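Local coordinates for protein epidermin leader peptide processing serine protease EpiP (Staphylococcus aureus subsp. aureus, PDB 3QFH) that probably cleaves the leader peptide from the precursor of the lantibiotic epidermin, acting as a subtilisin-like serine endopeptidase, at residues A[21-26]-A[58-63]; A[108-113]-A[434-439]; A[122-127]-A[396-401]; A[172-177]-A[202-207]; A[263-268]-A[310-315]. All coordinates share one frame; numbering follows the deposited sequence.

Interaction 1 of 5, residues A[21-26]-A[58-63]; sequences LYYSVE and MTKMHA
Two backbone hydrogen bonds close an antiparallel hydrogen-bonded pair, L21 with M58, in the sheet of the propeptide-like domain, where strand 20-27 lies between strands 53-59 and 73-78. L21 N gives to M58 O at 2.9 Å, nearly straight but from well above the carbonyl plane; M58 N returns the bond to L21 O in the plane. Past this pair 58-63 leaves the sheet and turns into helix 60-66, and Y23 fills the angle between strand and helix. Its ring takes the methyl of A63 on one face, CB lying 3.6 Å from the ring centroid in a CH-pi contact. M58 O sits at the ring edge, 3.4 Å from Y23 CE2. The M58 side chain starts from the crowded position between N and carbonyl carbon (chi1 53°), then runs extended across the tyrosine, so that CG meets Y23 CD2 and CE reaches V25 CG2. K60 crosses obliquely at the phenol end, its CG 3.4 Å from Y23 OH. Farther out, I76 packs on Y23 and V25. The helix that presents A63 is started by T59, its N-cap residue, whose OG1 accepts from H62 N at 3.1 Å.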
# COMPACT_ATOMS: atom_id res chain seq x y z
N LEU A 21 7.83 -27.84 -4.90
CA LEU A 21 7.86 -26.53 -4.25
C LEU A 21 7.44 -25.40 -5.18
O LEU A 21 7.41 -25.55 -6.40
CB LEU A 21 9.27 -26.23 -3.74
CG LEU A 21 9.93 -27.28 -2.85
CD1 LEU A 21 11.38 -26.87 -2.59
CD2 LEU A 21 9.16 -27.51 -1.53
N TYR A 22 7.15 -24.26 -4.57
CA TYR A 22 6.74 -23.06 -5.29
C TYR A 22 7.96 -22.25 -5.72
O TYR A 22 8.75 -21.81 -4.88
CB TYR A 22 5.82 -22.20 -4.41
CG TYR A 22 4.40 -22.75 -4.29
CD1 TYR A 22 4.07 -23.72 -3.33
CD2 TYR A 22 3.39 -22.30 -5.14
CE1 TYR A 22 2.74 -24.22 -3.23
CE2 TYR A 22 2.09 -22.80 -5.05
CZ TYR A 22 1.77 -23.75 -4.11
OH TYR A 22 0.47 -24.20 -4.06
N TYR A 23 8.11 -22.07 -7.03
CA TYR A 23 9.20 -21.26 -7.57
C TYR A 23 8.67 -20.02 -8.28
O TYR A 23 7.65 -20.06 -8.99
CB TYR A 23 10.08 -22.06 -8.53
CG TYR A 23 10.93 -23.08 -7.83
CD1 TYR A 23 12.19 -22.73 -7.31
CD2 TYR A 23 10.49 -24.39 -7.66
CE1 TYR A 23 12.97 -23.67 -6.64
CE2 TYR A 23 11.27 -25.34 -6.99
CZ TYR A 23 12.51 -24.97 -6.49
OH TYR A 23 13.29 -25.90 -5.84
N SER A 24 9.38 -18.92 -8.04
CA SER A 24 9.11 -17.66 -8.71
C SER A 24 10.03 -17.62 -9.92
O SER A 24 11.24 -17.83 -9.79
CB SER A 24 9.36 -16.49 -7.78
OG SER A 24 8.41 -16.49 -6.72
N VAL A 25 9.46 -17.35 -11.09
CA VAL A 25 10.22 -17.37 -12.33
C VAL A 25 10.05 -16.11 -13.16
O VAL A 25 8.92 -15.68 -13.41
CB VAL A 25 9.82 -18.60 -13.20
CG1 VAL A 25 10.62 -18.64 -14.48
CG2 VAL A 25 10.03 -19.90 -12.41
N GLU A 26 11.17 -15.54 -13.59
CA GLU A 26 11.16 -14.40 -14.47
C GLU A 26 11.56 -14.90 -15.84
O GLU A 26 12.64 -15.47 -16.03
CB GLU A 26 12.09 -13.28 -13.97
CG GLU A 26 12.04 -12.02 -14.84
CD GLU A 26 12.61 -10.78 -14.16
OE1 GLU A 26 13.08 -10.87 -12.99
OE2 GLU A 26 12.58 -9.70 -14.79
N MET A 58 7.05 -26.97 -8.88
CA MET A 58 7.86 -28.03 -9.47
C MET A 58 8.91 -28.60 -8.52
O MET A 58 9.21 -27.99 -7.49
CB MET A 58 8.52 -27.55 -10.77
CG MET A 58 9.31 -26.27 -10.67
SD MET A 58 9.88 -25.65 -12.30
CE MET A 58 10.51 -24.05 -11.82
N THR A 59 9.45 -29.77 -8.86
CA THR A 59 10.49 -30.40 -8.04
C THR A 59 11.76 -29.58 -8.15
O THR A 59 11.90 -28.77 -9.08
CB THR A 59 10.82 -31.86 -8.50
OG1 THR A 59 11.35 -31.84 -9.84
CG2 THR A 59 9.57 -32.73 -8.44
N LYS A 60 12.69 -29.78 -7.23
CA LYS A 60 13.94 -29.01 -7.29
C LYS A 60 14.73 -29.42 -8.53
O LYS A 60 15.45 -28.62 -9.10
CB LYS A 60 14.79 -29.18 -6.02
CG LYS A 60 15.90 -28.10 -5.92
CD LYS A 60 16.88 -28.35 -4.78
CE LYS A 60 17.84 -29.50 -5.11
NZ LYS A 60 18.85 -29.70 -4.04
N MET A 61 14.56 -30.68 -8.95
CA MET A 61 15.23 -31.20 -10.14
C MET A 61 14.73 -30.52 -11.42
O MET A 61 15.53 -30.20 -12.30
CB MET A 61 15.01 -32.71 -10.25
CG MET A 61 15.68 -33.51 -9.14
SD MET A 61 17.47 -33.56 -9.27
CE MET A 61 17.70 -34.63 -10.69
N HIS A 62 13.41 -30.31 -11.53
CA HIS A 62 12.85 -29.63 -12.71
C HIS A 62 13.14 -28.13 -12.64
O HIS A 62 13.33 -27.50 -13.67
CB HIS A 62 11.35 -29.89 -12.89
CG HIS A 62 11.02 -31.27 -13.36
ND1 HIS A 62 10.29 -32.17 -12.61
CD2 HIS A 62 11.35 -31.93 -14.50
CE1 HIS A 62 10.18 -33.31 -13.27
NE2 HIS A 62 10.81 -33.19 -14.42
N ALA A 63 13.18 -27.57 -11.43
CA ALA A 63 13.52 -26.16 -11.29
C ALA A 63 14.93 -25.92 -11.83
O ALA A 63 15.18 -24.95 -12.54
CB ALA A 63 13.43 -25.74 -9.84

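Interaction 2 of 5, residues A[108-113]-A[434-439]; sequences ITNNGA and DVYKAL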
# COMPACT_ATOMS: atom_id res chain seq x y z
N ILE A 108 -5.49 17.66 9.36
CA ILE A 108 -5.08 17.87 7.98
C ILE A 108 -6.06 18.67 7.12
O ILE A 108 -5.73 19.01 6.00
CB ILE A 108 -4.73 16.52 7.31
CG1 ILE A 108 -5.98 15.67 7.03
CG2 ILE A 108 -3.72 15.77 8.17
CD1 ILE A 108 -5.70 14.34 6.32
N THR A 109 -7.25 18.97 7.64
CA THR A 109 -8.28 19.67 6.88
C THR A 109 -8.66 21.03 7.47
O THR A 109 -9.70 21.57 7.12
CB THR A 109 -9.57 18.83 6.82
OG1 THR A 109 -10.09 18.64 8.14
CG2 THR A 109 -9.32 17.47 6.17
N ASN A 110 -7.82 21.58 8.34
CA ASN A 110 -8.20 22.82 9.04
C ASN A 110 -9.55 22.65 9.73
O ASN A 110 -10.45 23.47 9.58
CB ASN A 110 -8.23 24.04 8.09
CG ASN A 110 -6.93 24.83 8.07
OD1 ASN A 110 -5.84 24.31 8.34
ND2 ASN A 110 -7.04 26.11 7.74
N ASN A 111 -9.68 21.57 10.49
CA ASN A 111 -10.92 21.29 11.22
C ASN A 111 -12.15 21.15 10.33
O ASN A 111 -13.26 21.57 10.68
CB ASN A 111 -11.14 22.33 12.32
CG ASN A 111 -10.04 22.28 13.39
OD1 ASN A 111 -9.50 21.21 13.70
ND2 ASN A 111 -9.71 23.43 13.95
N GLY A 112 -11.96 20.54 9.16
CA GLY A 112 -13.08 20.31 8.25
C GLY A 112 -13.33 21.40 7.23
O GLY A 112 -14.15 21.21 6.33
N ALA A 113 -12.64 22.54 7.36
CA ALA A 113 -12.81 23.64 6.39
C ALA A 113 -12.44 23.25 4.96
O ALA A 113 -13.01 23.77 4.02
CB ALA A 113 -12.04 24.88 6.81
N ASP A 434 -1.17 18.54 4.52
CA ASP A 434 -2.13 19.62 4.83
C ASP A 434 -3.04 19.80 3.60
O ASP A 434 -2.69 20.45 2.61
CB ASP A 434 -1.43 20.94 5.20
CG ASP A 434 -2.41 22.03 5.70
OD1 ASP A 434 -1.91 22.99 6.36
OD2 ASP A 434 -3.64 21.96 5.45
N VAL A 435 -4.20 19.16 3.68
CA VAL A 435 -5.15 19.12 2.58
C VAL A 435 -5.77 20.48 2.34
O VAL A 435 -6.06 20.84 1.19
CB VAL A 435 -6.22 18.02 2.84
CG1 VAL A 435 -7.32 18.03 1.78
CG2 VAL A 435 -5.54 16.65 2.93
N TYR A 436 -5.95 21.26 3.40
CA TYR A 436 -6.51 22.60 3.22
C TYR A 436 -5.59 23.43 2.32
O TYR A 436 -6.06 24.08 1.36
CB TYR A 436 -6.74 23.27 4.55
CG TYR A 436 -7.29 24.66 4.44
CD1 TYR A 436 -8.66 24.87 4.31
CD2 TYR A 436 -6.45 25.76 4.50
CE1 TYR A 436 -9.18 26.15 4.22
CE2 TYR A 436 -6.96 27.05 4.40
CZ TYR A 436 -8.33 27.24 4.27
OH TYR A 436 -8.84 28.50 4.18
N LYS A 437 -4.29 23.38 2.61
CA LYS A 437 -3.33 24.10 1.77
C LYS A 437 -3.33 23.58 0.33
O LYS A 437 -3.32 24.37 -0.60
CB LYS A 437 -1.91 24.02 2.34
CG LYS A 437 -1.65 24.90 3.56
CD LYS A 437 -0.15 24.91 3.92
CE LYS A 437 0.12 25.70 5.20
NZ LYS A 437 -0.20 27.17 5.07
N ALA A 438 -3.33 22.26 0.17
CA ALA A 438 -3.28 21.64 -1.18
C ALA A 438 -4.46 22.08 -2.07
O ALA A 438 -4.29 22.22 -3.28
CB ALA A 438 -3.25 20.12 -1.06
N LEU A 439 -5.62 22.29 -1.47
CA LEU A 439 -6.80 22.71 -2.22
C LEU A 439 -6.93 24.22 -2.40
O LEU A 439 -7.80 24.68 -3.12
CB LEU A 439 -8.07 22.18 -1.53
CG LEU A 439 -8.15 20.65 -1.43
CD1 LEU A 439 -9.40 20.21 -0.67
CD2 LEU A 439 -8.12 20.04 -2.80
O HOH W 1 -3.42 24.95 6.82
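An N-capped helix start meets a type I' turn here: D434 caps helix 435-439, and N110 to A113 form the turn. I108 O accepts from V435 N at 2.8 Å, in the carbonyl plane, and weakly from Y436 N, so one carbonyl engages two N-H groups of the helix's first turn. D434 OD2 takes K437 N at 3.2 Å from above the carboxylate plane. Y436, its CG anti to the backbone N (chi1 179°), presents a ring face to the N110 amide, which lies stacked on it with the planes 12° apart; N110 ND2 is 3.3 Å from Y436 CD2. The other end of that amide is held by a water that donates to N110 OD1 and D434 OD1. A113 CB touches Y436 CE1 at 4.1 Å. In the turn, G112 N bonds to T109 OG1, an ST motif, and that hydroxyl also pairs with M105 O of helix 103-108. On the inner side, I108 CD1 meets V435 CG2, and both residues pack on helix 382-400, I108 against K388 and V435 against L395.

Interaction 3 of 5, residues A[122-127]-A[396-401]; sequences ANTKIA and IIDKYH
The chain at 122-124 runs as an irregular lead-in to strand 126-130 of the subtilisin-like fold and passes the last turns of helix 382-400, with A122 and D398 closest at 6.1 Å between CA atoms. One carboxylate makes all the hydrogen bonds of this contact. D398, with CG anti to its carbonyl carbon (chi1 -64°), reaches T124 with both oxygens. OD2 uses its syn lone pair to accept T124 N at 3.1 Å, a fairly straight bond, while the same N-H makes only a weak bond to OD1. The T124 hydroxyl, held beside its own backbone N (chi1 -68°), donates to D398 OD1 at 2.5 Å from somewhat above the carboxylate plane. Backbone and side chain of one threonine thus grip the acid and fix its rotation. Such bonds should favour the ionised form, although E403 places a second negative charge near OD1. I397 CG2 lies against T124 OG1 at 3.5 Å. N198 ND2 ties the site together by donating to D398 OD2 and to T124 O. T124 and I126 pack on A394 of the helix, whose I397 meets A409 of helix 406-416, while strand 126-130 runs on between strands 200-204 and 230-233.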
# COMPACT_ATOMS: atom_id res chain seq x y z
N ALA A 122 -15.53 14.62 -8.76
CA ALA A 122 -14.51 13.73 -8.20
C ALA A 122 -14.33 12.47 -9.03
O ALA A 122 -14.72 11.38 -8.62
CB ALA A 122 -14.87 13.37 -6.76
N ASN A 123 -13.68 12.63 -10.17
CA ASN A 123 -13.50 11.55 -11.12
C ASN A 123 -12.34 10.59 -10.89
O ASN A 123 -12.36 9.47 -11.38
CB ASN A 123 -13.44 12.15 -12.53
CG ASN A 123 -14.73 12.87 -12.90
OD1 ASN A 123 -15.79 12.56 -12.35
ND2 ASN A 123 -14.65 13.84 -13.80
N THR A 124 -11.32 11.02 -10.16
CA THR A 124 -10.19 10.13 -9.91
C THR A 124 -10.59 8.92 -9.05
O THR A 124 -11.30 9.05 -8.06
CB THR A 124 -9.02 10.86 -9.23
OG1 THR A 124 -8.46 11.79 -10.15
CG2 THR A 124 -7.93 9.88 -8.81
N LYS A 125 -10.13 7.75 -9.49
CA LYS A 125 -10.35 6.48 -8.79
C LYS A 125 -9.15 6.12 -7.97
O LYS A 125 -8.03 6.09 -8.50
CB LYS A 125 -10.52 5.34 -9.78
CG LYS A 125 -11.90 5.05 -10.26
CD LYS A 125 -12.53 6.17 -11.01
CE LYS A 125 -13.65 5.59 -11.90
NZ LYS A 125 -14.43 4.54 -11.15
N ILE A 126 -9.36 5.84 -6.69
CA ILE A 126 -8.29 5.43 -5.83
C ILE A 126 -8.32 3.89 -5.73
O ILE A 126 -9.34 3.30 -5.40
CB ILE A 126 -8.43 6.04 -4.43
CG1 ILE A 126 -8.54 7.57 -4.52
CG2 ILE A 126 -7.24 5.64 -3.55
CD1 ILE A 126 -8.92 8.20 -3.22
N ALA A 127 -7.20 3.26 -6.06
CA ALA A 127 -7.10 1.82 -5.95
C ALA A 127 -6.45 1.54 -4.62
O ALA A 127 -5.51 2.26 -4.20
CB ALA A 127 -6.27 1.23 -7.09
N ILE A 396 -6.15 16.51 -5.52
CA ILE A 396 -5.27 17.42 -6.25
C ILE A 396 -5.40 17.22 -7.76
O ILE A 396 -5.49 18.18 -8.53
CB ILE A 396 -3.82 17.26 -5.78
CG1 ILE A 396 -3.67 17.80 -4.35
CG2 ILE A 396 -2.86 18.00 -6.73
CD1 ILE A 396 -2.41 17.31 -3.62
N ILE A 397 -5.42 15.97 -8.19
CA ILE A 397 -5.58 15.66 -9.61
C ILE A 397 -6.91 16.22 -10.14
O ILE A 397 -6.97 16.82 -11.24
CB ILE A 397 -5.48 14.14 -9.87
CG1 ILE A 397 -4.05 13.65 -9.57
CG2 ILE A 397 -5.83 13.82 -11.34
CD1 ILE A 397 -3.88 12.10 -9.47
N ASP A 398 -7.97 16.05 -9.38
CA ASP A 398 -9.29 16.54 -9.80
C ASP A 398 -9.40 18.09 -9.70
O ASP A 398 -9.94 18.75 -10.59
CB ASP A 398 -10.40 15.86 -9.01
CG ASP A 398 -10.47 14.36 -9.27
OD1 ASP A 398 -9.82 13.89 -10.23
OD2 ASP A 398 -11.16 13.63 -8.50
N LYS A 399 -8.83 18.66 -8.65
CA LYS A 399 -8.90 20.10 -8.42
C LYS A 399 -8.17 20.91 -9.49
O LYS A 399 -8.68 21.91 -9.94
CB LYS A 399 -8.32 20.46 -7.05
CG LYS A 399 -8.45 21.92 -6.64
CD LYS A 399 -9.88 22.30 -6.21
CE LYS A 399 -9.94 23.73 -5.74
NZ LYS A 399 -11.23 24.08 -5.06
N TYR A 400 -6.99 20.46 -9.90
CA TYR A 400 -6.17 21.21 -10.86
C TYR A 400 -6.12 20.57 -12.25
O TYR A 400 -5.40 21.04 -13.13
CB TYR A 400 -4.75 21.40 -10.28
CG TYR A 400 -4.79 22.06 -8.93
CD1 TYR A 400 -4.73 21.29 -7.77
CD2 TYR A 400 -4.98 23.42 -8.80
CE1 TYR A 400 -4.79 21.87 -6.52
CE2 TYR A 400 -5.05 24.02 -7.52
CZ TYR A 400 -4.95 23.23 -6.39
OH TYR A 400 -5.02 23.77 -5.13
N HIS A 401 -6.91 19.50 -12.43
CA HIS A 401 -7.04 18.80 -13.70
C HIS A 401 -5.71 18.29 -14.21
O HIS A 401 -5.32 18.57 -15.35
CB HIS A 401 -7.69 19.72 -14.74
CG HIS A 401 -8.90 20.43 -14.24
ND1 HIS A 401 -10.04 19.77 -13.84
CD2 HIS A 401 -9.14 21.75 -14.06
CE1 HIS A 401 -10.93 20.65 -13.43
NE2 HIS A 401 -10.42 21.86 -13.55

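Interaction 4 of 5, residues A[172-177]-A[202-207]; sequences NDRKGH and MYRVFG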
# COMPACT_ATOMS: atom_id res chain seq x y z
N ASN A 172 -14.55 -9.48 -0.43
CA ASN A 172 -14.93 -9.40 0.98
C ASN A 172 -13.66 -9.46 1.84
O ASN A 172 -12.72 -10.19 1.53
CB ASN A 172 -15.88 -10.54 1.38
CG ASN A 172 -17.29 -10.35 0.83
OD1 ASN A 172 -17.56 -9.40 0.09
ND2 ASN A 172 -18.19 -11.25 1.20
N ASP A 173 -13.65 -8.67 2.91
CA ASP A 173 -12.51 -8.61 3.82
C ASP A 173 -12.63 -9.70 4.88
O ASP A 173 -13.62 -9.74 5.60
CB ASP A 173 -12.54 -7.24 4.49
CG ASP A 173 -11.26 -6.90 5.24
OD1 ASP A 173 -10.31 -7.69 5.26
OD2 ASP A 173 -11.21 -5.79 5.80
N ARG A 174 -11.64 -10.57 4.97
CA ARG A 174 -11.62 -11.60 6.00
C ARG A 174 -10.87 -11.12 7.22
O ARG A 174 -11.22 -11.47 8.34
CB ARG A 174 -10.93 -12.88 5.51
CG ARG A 174 -11.73 -13.82 4.61
CD ARG A 174 -11.99 -13.24 3.22
NE ARG A 174 -12.37 -14.28 2.27
CZ ARG A 174 -12.95 -14.06 1.09
NH1 ARG A 174 -13.24 -15.09 0.31
NH2 ARG A 174 -13.28 -12.83 0.70
N LYS A 175 -9.82 -10.32 7.01
CA LYS A 175 -8.95 -9.87 8.11
C LYS A 175 -9.37 -8.58 8.78
O LYS A 175 -9.21 -8.45 10.00
CB LYS A 175 -7.50 -9.74 7.61
CG LYS A 175 -6.87 -11.04 7.26
CD LYS A 175 -5.38 -10.88 7.06
CE LYS A 175 -4.73 -12.20 6.87
NZ LYS A 175 -3.26 -12.05 6.85
N GLY A 176 -9.85 -7.61 8.01
CA GLY A 176 -10.33 -6.34 8.56
C GLY A 176 -9.51 -5.10 8.26
O GLY A 176 -10.00 -3.98 8.36
N HIS A 177 -8.26 -5.30 7.87
CA HIS A 177 -7.34 -4.22 7.59
C HIS A 177 -7.78 -3.34 6.41
O HIS A 177 -7.73 -2.11 6.50
CB HIS A 177 -5.95 -4.79 7.31
CG HIS A 177 -4.88 -3.75 7.26
ND1 HIS A 177 -4.39 -3.25 6.07
CD2 HIS A 177 -4.21 -3.11 8.25
CE1 HIS A 177 -3.46 -2.35 6.33
NE2 HIS A 177 -3.34 -2.24 7.64
N MET A 202 -11.13 -1.71 -4.61
CA MET A 202 -10.34 -2.58 -3.76
C MET A 202 -9.76 -3.70 -4.59
O MET A 202 -10.43 -4.25 -5.45
CB MET A 202 -11.21 -3.13 -2.62
CG MET A 202 -10.57 -4.24 -1.75
SD MET A 202 -9.07 -3.77 -0.88
CE MET A 202 -9.61 -2.39 0.14
N TYR A 203 -8.49 -4.00 -4.36
CA TYR A 203 -7.84 -5.13 -5.00
C TYR A 203 -7.39 -6.04 -3.88
O TYR A 203 -6.45 -5.73 -3.14
CB TYR A 203 -6.69 -4.70 -5.90
CG TYR A 203 -7.21 -3.93 -7.10
CD1 TYR A 203 -7.56 -4.59 -8.27
CD2 TYR A 203 -7.40 -2.55 -7.05
CE1 TYR A 203 -8.05 -3.89 -9.37
CE2 TYR A 203 -7.90 -1.86 -8.12
CZ TYR A 203 -8.22 -2.54 -9.28
OH TYR A 203 -8.69 -1.87 -10.38
N ARG A 204 -8.09 -7.16 -3.74
CA ARG A 204 -7.81 -8.09 -2.64
C ARG A 204 -6.65 -9.03 -2.94
O ARG A 204 -6.67 -9.75 -3.92
CB ARG A 204 -9.07 -8.88 -2.26
CG ARG A 204 -8.83 -9.78 -1.04
CD ARG A 204 -10.14 -10.34 -0.48
NE ARG A 204 -10.74 -11.37 -1.33
CZ ARG A 204 -10.54 -12.68 -1.19
NH1 ARG A 204 -9.73 -13.16 -0.26
NH2 ARG A 204 -11.15 -13.53 -2.01
N VAL A 205 -5.67 -8.98 -2.04
CA VAL A 205 -4.46 -9.78 -2.12
C VAL A 205 -4.23 -10.62 -0.85
O VAL A 205 -3.17 -11.18 -0.67
CB VAL A 205 -3.24 -8.89 -2.44
CG1 VAL A 205 -3.48 -8.17 -3.78
CG2 VAL A 205 -2.97 -7.85 -1.31
N PHE A 206 -5.24 -10.69 0.02
CA PHE A 206 -5.17 -11.55 1.20
C PHE A 206 -6.42 -12.38 1.31
O PHE A 206 -7.53 -11.90 1.07
CB PHE A 206 -5.09 -10.76 2.50
CG PHE A 206 -3.77 -10.12 2.77
CD1 PHE A 206 -2.80 -10.80 3.51
CD2 PHE A 206 -3.51 -8.82 2.36
CE1 PHE A 206 -1.58 -10.20 3.80
CE2 PHE A 206 -2.29 -8.21 2.66
CZ PHE A 206 -1.33 -8.90 3.38
N GLY A 207 -6.22 -13.64 1.67
CA GLY A 207 -7.31 -14.53 2.01
C GLY A 207 -7.41 -14.39 3.52
O GLY A 207 -7.66 -13.31 4.03
O HOH W 2 -8.87 -10.74 3.90
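Two arginines lie flat on each other: the guanidinium of R174 stacks on that of R204 with centres 3.6 Å apart and planes 14° from parallel. The stack joins loop 172-177, which ends at H177, the first residue of helix 177-186, to the end of strand 200-204 in the subtilisin-like domain. H177 probably serves in a Ser-His-Asp triad with D130 and S383. R174 NH2 sits over the centre of the R204 group, 3.3 Å from R204 CZ, although the side chains cross at about a right angle. Acceptors around the pair probably offset the like charges. R174 salt-bridges to D170 and R204 to E164, while R204 NE also donates to D170 O. Within the segments, R174 NH2 reaches N172 O at 2.8 Å and R204 NH1 reaches F206 O. The bends at chi2 of R174 (69°) and chi3 of R204 (72°) bring the planes together. K175 runs extended past F206, its NZ 3.6 Å from F206 CD1, and that amine bonds to K209 O. Before the helix, D173 OD1 takes G176 N in an Asx motif and also bonds to T131 OG1. A water joins the backbones, accepting from R174 N and donating to G207 O at 2.8 Å.

Interaction 5 of 5, residues A[263-268]-A[310-315]; sequences AINYAK and MDNVVT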
# COMPACT_ATOMS: atom_id res chain seq x y z
N ALA A 263 6.21 -3.67 -11.64
CA ALA A 263 4.78 -3.35 -11.53
C ALA A 263 4.62 -1.83 -11.30
O ALA A 263 3.83 -1.17 -11.97
CB ALA A 263 4.15 -4.13 -10.37
N ILE A 264 5.38 -1.30 -10.34
CA ILE A 264 5.40 0.13 -10.02
C ILE A 264 5.74 1.01 -11.26
O ILE A 264 5.08 2.02 -11.52
CB ILE A 264 6.40 0.39 -8.84
CG1 ILE A 264 5.83 -0.24 -7.56
CG2 ILE A 264 6.64 1.89 -8.61
CD1 ILE A 264 6.79 -0.29 -6.40
N ASN A 265 6.73 0.61 -12.03
CA ASN A 265 7.13 1.37 -13.22
C ASN A 265 6.09 1.22 -14.32
O ASN A 265 5.88 2.14 -15.12
CB ASN A 265 8.52 0.95 -13.68
CG ASN A 265 9.61 1.33 -12.66
OD1 ASN A 265 9.39 2.14 -11.77
ND2 ASN A 265 10.79 0.76 -12.83
N TYR A 266 5.43 0.07 -14.35
CA TYR A 266 4.34 -0.16 -15.28
C TYR A 266 3.21 0.82 -14.94
O TYR A 266 2.67 1.49 -15.83
CB TYR A 266 3.86 -1.61 -15.20
CG TYR A 266 2.73 -1.96 -16.16
CD1 TYR A 266 2.98 -2.49 -17.41
CD2 TYR A 266 1.40 -1.75 -15.79
CE1 TYR A 266 1.94 -2.81 -18.28
CE2 TYR A 266 0.37 -2.07 -16.64
CZ TYR A 266 0.64 -2.60 -17.88
OH TYR A 266 -0.40 -2.90 -18.71
N ALA A 267 2.87 0.93 -13.65
CA ALA A 267 1.83 1.86 -13.21
C ALA A 267 2.19 3.26 -13.63
O ALA A 267 1.33 3.98 -14.12
CB ALA A 267 1.60 1.79 -11.70
N LYS A 268 3.46 3.64 -13.44
CA LYS A 268 3.92 4.99 -13.82
C LYS A 268 3.72 5.23 -15.32
O LYS A 268 3.26 6.29 -15.71
CB LYS A 268 5.38 5.18 -13.46
CG LYS A 268 5.95 6.57 -13.82
CD LYS A 268 7.47 6.54 -13.72
CE LYS A 268 8.13 7.82 -14.25
NZ LYS A 268 7.74 9.00 -13.44
N MET A 310 11.50 1.62 -2.90
CA MET A 310 11.70 1.43 -4.34
C MET A 310 11.58 2.72 -5.14
O MET A 310 11.14 3.73 -4.64
CB MET A 310 10.73 0.38 -4.88
CG MET A 310 11.16 -1.07 -4.60
SD MET A 310 9.90 -2.22 -5.20
CE MET A 310 10.77 -3.80 -5.13
N ASP A 311 11.99 2.67 -6.40
CA ASP A 311 11.90 3.84 -7.25
C ASP A 311 10.45 4.09 -7.65
O ASP A 311 9.66 3.15 -7.80
CB ASP A 311 12.74 3.63 -8.52
CG ASP A 311 14.22 3.39 -8.21
OD1 ASP A 311 14.73 3.94 -7.20
OD2 ASP A 311 14.86 2.66 -8.99
N ASN A 312 10.13 5.38 -7.81
CA ASN A 312 8.83 5.83 -8.25
C ASN A 312 7.64 5.55 -7.32
O ASN A 312 6.55 5.24 -7.76
CB ASN A 312 8.58 5.29 -9.65
CG ASN A 312 9.61 5.78 -10.64
OD1 ASN A 312 9.85 6.97 -10.72
ND2 ASN A 312 10.21 4.86 -11.40
N VAL A 313 7.88 5.65 -6.03
CA VAL A 313 6.82 5.49 -5.05
C VAL A 313 6.82 6.72 -4.15
O VAL A 313 7.87 7.30 -3.89
CB VAL A 313 7.01 4.24 -4.17
CG1 VAL A 313 7.13 2.98 -5.03
CG2 VAL A 313 8.23 4.40 -3.30
N VAL A 314 5.64 7.11 -3.70
CA VAL A 314 5.50 8.19 -2.74
C VAL A 314 5.48 7.42 -1.38
O VAL A 314 4.56 6.64 -1.13
CB VAL A 314 4.20 8.96 -2.93
CG1 VAL A 314 3.97 9.93 -1.74
CG2 VAL A 314 4.22 9.70 -4.25
N THR A 315 6.51 7.61 -0.55
CA THR A 315 6.66 6.90 0.72
C THR A 315 6.13 7.75 1.85
O THR A 315 6.63 8.86 2.09
CB THR A 315 8.12 6.59 1.01
OG1 THR A 315 8.69 5.93 -0.11
CG2 THR A 315 8.29 5.70 2.27
O HOH W 3 4.63 4.37 -10.04
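Helix 254-269 flanks the parallel sheet of the subtilisin-like domain, and here its 263-268 part packs on the loop that leads into strand 314-319. The apolar part rests on I264. Its CG1 is anti to the carbonyl carbon and CG2 anti to the backbone N, so the two branches separate: CD1 reaches V313 CG1 at 3.6 Å and M310 SD at 3.9 Å, while CG2 lies against the backbone carbonyls of the loop, 3.4 Å from D311 O and close to N312 O as well. M310, its chain extended beyond CG, also packs on L260 and Y257 one to two turns back along the same helix, and P307 adds to the cover of I264. The polar part is carried by N312, which takes positive phi (65°) and turns its side chain toward the helix. Its ND2 donates to N265 OD1 at 2.9 Å; the donor lies above the N265 carbonyl plane, and the two amides stand 74° apart, crossing rather than stacking. K268, CG anti to the backbone N, crosses a face of the N312 amide, its CD 3.8 Å from N312 CG, while N265 OD1 meets the same amide near its plane. Q261 OE1, one turn before N265, accepts D311 N, so two helix side chains hold the loop. The water-mediated part is one molecule that donates to I264 O at 2.8 Å and to N312 O at 3.1 Å.

From the N terminus, interaction 1 closes a short loop within the propeptide-like domain and is complete before the others begin. Interaction 2 then closes the longest loop, bringing residues just after helix 103-108 to the C-terminal helix 435-439. Nested inside it, interaction 3 joins the start of strand 126-130 to the end of helix 382-400. Interactions 4 and 5 lie in series within that loop, and no pair crosses. Interactions 3, 4 and 5 all reach the seven-stranded parallel sheet; A127 packs on Y203 where 3 meets 4. Interactions 2 and 3 touch through Y400 OH and A438 O. Interaction 1 lies about 51 Å from interaction 2, centre to centre, on opposite sides of the chain's centre.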